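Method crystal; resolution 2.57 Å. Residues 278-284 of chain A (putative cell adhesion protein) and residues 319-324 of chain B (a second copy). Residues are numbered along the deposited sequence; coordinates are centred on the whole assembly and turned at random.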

# COMPACT_ATOMS: atom_id res chain seq x y z
N ASN A 278 25.26 7.48 5.70
CA ASN A 278 24.46 8.06 6.77
C ASN A 278 23.33 7.12 7.22
O ASN A 278 22.64 6.57 6.35
N PRO A 279 23.10 6.95 8.55
CA PRO A 279 21.99 6.09 9.01
C PRO A 279 20.62 6.72 8.74
O PRO A 279 20.43 7.92 8.97
N THR A 280 19.69 5.93 8.20
CA THR A 280 18.32 6.34 7.87
C THR A 280 17.31 5.31 8.44
O THR A 280 17.69 4.18 8.73
N GLN A 281 16.03 5.70 8.55
CA GLN A 281 14.93 4.82 8.98
C GLN A 281 13.67 5.17 8.17
O GLN A 281 13.35 6.34 7.99
N TYR A 282 13.00 4.15 7.64
CA TYR A 282 11.79 4.30 6.85
C TYR A 282 10.72 3.37 7.34
O TYR A 282 11.02 2.22 7.69
N GLN A 283 9.48 3.83 7.33
CA GLN A 283 8.38 2.98 7.74
C GLN A 283 7.43 2.67 6.62
O GLN A 283 6.85 3.56 5.98
N MSE A 284 7.23 1.37 6.42
CA MSE A 284 6.20 0.89 5.50
C MSE A 284 5.08 0.42 6.38
O MSE A 284 5.34 -0.20 7.39
N TRP B 319 5.21 6.58 -0.97
CA TRP B 319 6.47 7.31 -0.75
C TRP B 319 6.55 7.65 0.74
O TRP B 319 5.52 8.07 1.29
N THR B 320 7.70 7.40 1.41
CA THR B 320 7.90 7.79 2.81
C THR B 320 9.28 8.34 3.00
O THR B 320 10.25 7.76 2.51
N GLU B 321 9.38 9.44 3.78
CA GLU B 321 10.61 10.17 4.08
C GLU B 321 11.38 9.53 5.21
O GLU B 321 10.83 8.70 5.94
N ASN B 322 12.65 9.90 5.34
CA ASN B 322 13.50 9.40 6.40
C ASN B 322 12.97 9.95 7.72
O ASN B 322 12.57 11.12 7.80
N VAL B 323 12.88 9.08 8.71
CA VAL B 323 12.37 9.40 10.03
C VAL B 323 13.54 9.86 10.93
O VAL B 323 13.32 10.75 11.77
N VAL B 324 14.76 9.32 10.72
CA VAL B 324 15.99 9.67 11.45
C VAL B 324 16.36 11.14 11.18
O VAL B 324 15.95 12.03 11.94

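The strand of chain A and the 319-321 strand of chain B run in roughly opposite senses, with 144° between their N-to-C directions and axes 6.6 Å apart at closest approach. The register pairs Gln A281 with Val B323 and Tyr A282 with Asn B322, each at a CA separation of 5.4 Å, and 435 Å² is buried in all.

Hydrogen bonding centres on Gln A281, whose two backbone polar groups both find partners in chain B. Its O accepts from Val B323 N at 2.9 Å, with an N-H...O angle of 166°. Its N donates to a side chain instead of a backbone carbonyl: Gln A281 N to Asn B322 OD1 measures 2.9 Å at 168°. Asn B322 reaches this position with chi1 t (176°) and chi2 of 28°; its CA-CB bond points sideways, but the end of the side chain comes nearer to chain A. The same oxygen also accepts within its own chain, from Val B324 N to Asn B322 OD1 at 3.0 Å and a more bent 136°, so one amide oxygen ties the segment after the strand to the neighbouring strand. Gln A281 O lies 3.2 Å from Asn B322 OD1, but both are acceptors and no bond is implied. Asn B322 CA adds a CA-H...O contact to Gln A281 O at 3.5 Å, with 142° at the hydrogen.

Further along, direct pairing weakens and water takes part. The CA-CB bond of Thr B320 (chi1 p) points toward chain A, and its OG1 donates a weak hydrogen bond to Gln A283 O at 3.5 Å. Water 1 bridges the backbones, accepting from Gln A283 N at 2.8 Å and donating to Glu B321 O at 2.9 Å. The CA-CB bond of Glu B321 points away from chain A.

The two valines, whose CA-CB bonds both point toward chain A, add van der Waals contacts. Val B324 (chi1 t) places CG2 3.4 Å from Gln A281 CB and CG1 3.5 Å from Pro A279 O, although its high B values make these positions less certain. Val B323, with chi1 between wells at 143°, brings CG1 to 3.3 Å from Gln A281 OE1; the extended t,t glutamine chain carries that amide alongside the valine.

Tyr A282 (chi1 m) starts sideways, yet its ring comes nearer to chain B. The ring is oblique to its neighbours: CE1 lies 3.8 Å from Asn B322 CA, and CD1 is 3.8 Å from Thr B320 O. Its hydroxyl is hydrogen-bonded elsewhere in the structure.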

# COMPACT_ATOMS: atom_id res chain seq x y z
CB ASN A 278 23.86 9.42 6.36
CG ASN A 278 24.77 10.29 5.50
OD1 ASN A 278 24.47 10.55 4.33
ND2 ASN A 278 25.87 10.77 6.07
CB PRO A 279 22.23 5.97 10.53
CG PRO A 279 23.64 6.46 10.74
CD PRO A 279 23.83 7.51 9.70
CB THR A 280 18.12 6.49 6.34
OG1 THR A 280 18.20 5.21 5.73
CG2 THR A 280 19.11 7.46 5.67
CB GLN A 281 14.68 4.89 10.49
CG GLN A 281 13.66 3.89 11.04
CD GLN A 281 13.44 4.00 12.54
OE1 GLN A 281 13.01 5.03 13.07
NE2 GLN A 281 13.65 2.90 13.25
CB TYR A 282 12.06 3.96 5.38
CG TYR A 282 13.22 4.72 4.80
CD1 TYR A 282 13.08 6.04 4.37
CD2 TYR A 282 14.46 4.10 4.65
CE1 TYR A 282 14.15 6.74 3.82
CE2 TYR A 282 15.54 4.79 4.10
CZ TYR A 282 15.38 6.11 3.70
OH TYR A 282 16.43 6.79 3.13
CB GLN A 283 7.61 3.55 8.92
CG GLN A 283 6.40 2.67 9.25
CD GLN A 283 5.67 3.14 10.45
OE1 GLN A 283 5.58 2.42 11.44
NE2 GLN A 283 5.14 4.36 10.39
CB MSE A 284 6.68 -0.23 4.56
CG MSE A 284 7.85 0.14 3.70
SE MSE A 284 8.69 -1.44 2.88
CE MSE A 284 7.30 -2.01 1.67
CB TRP B 319 6.54 8.63 -1.63
CG TRP B 319 6.07 8.46 -3.07
CD1 TRP B 319 4.79 8.29 -3.49
CD2 TRP B 319 6.90 8.36 -4.25
NE1 TRP B 319 4.75 8.06 -4.85
CE2 TRP B 319 6.03 8.09 -5.34
CE3 TRP B 319 8.28 8.48 -4.50
CZ2 TRP B 319 6.50 7.91 -6.65
CZ3 TRP B 319 8.75 8.27 -5.80
CH2 TRP B 319 7.87 7.99 -6.85
CB THR B 320 7.64 6.70 3.87
OG1 THR B 320 8.48 5.56 3.68
CG2 THR B 320 6.16 6.39 4.07
CB GLU B 321 10.30 11.64 4.41
CG GLU B 321 9.92 12.46 3.18
CD GLU B 321 9.88 13.97 3.33
OE1 GLU B 321 10.53 14.51 4.26
OE2 GLU B 321 9.22 14.62 2.48
CB ASN B 322 14.95 9.82 6.15
CG ASN B 322 15.93 9.46 7.24
OD1 ASN B 322 15.77 8.49 7.98
ND2 ASN B 322 17.02 10.20 7.31
CB VAL B 323 11.58 8.17 10.58
CG1 VAL B 323 11.76 7.96 12.08
CG2 VAL B 323 10.12 8.28 10.20
CB VAL B 324 17.15 8.70 11.07
CG1 VAL B 324 18.48 9.16 11.65
CG2 VAL B 324 16.85 7.29 11.53
O HOH W 1 9.17 6.58 6.99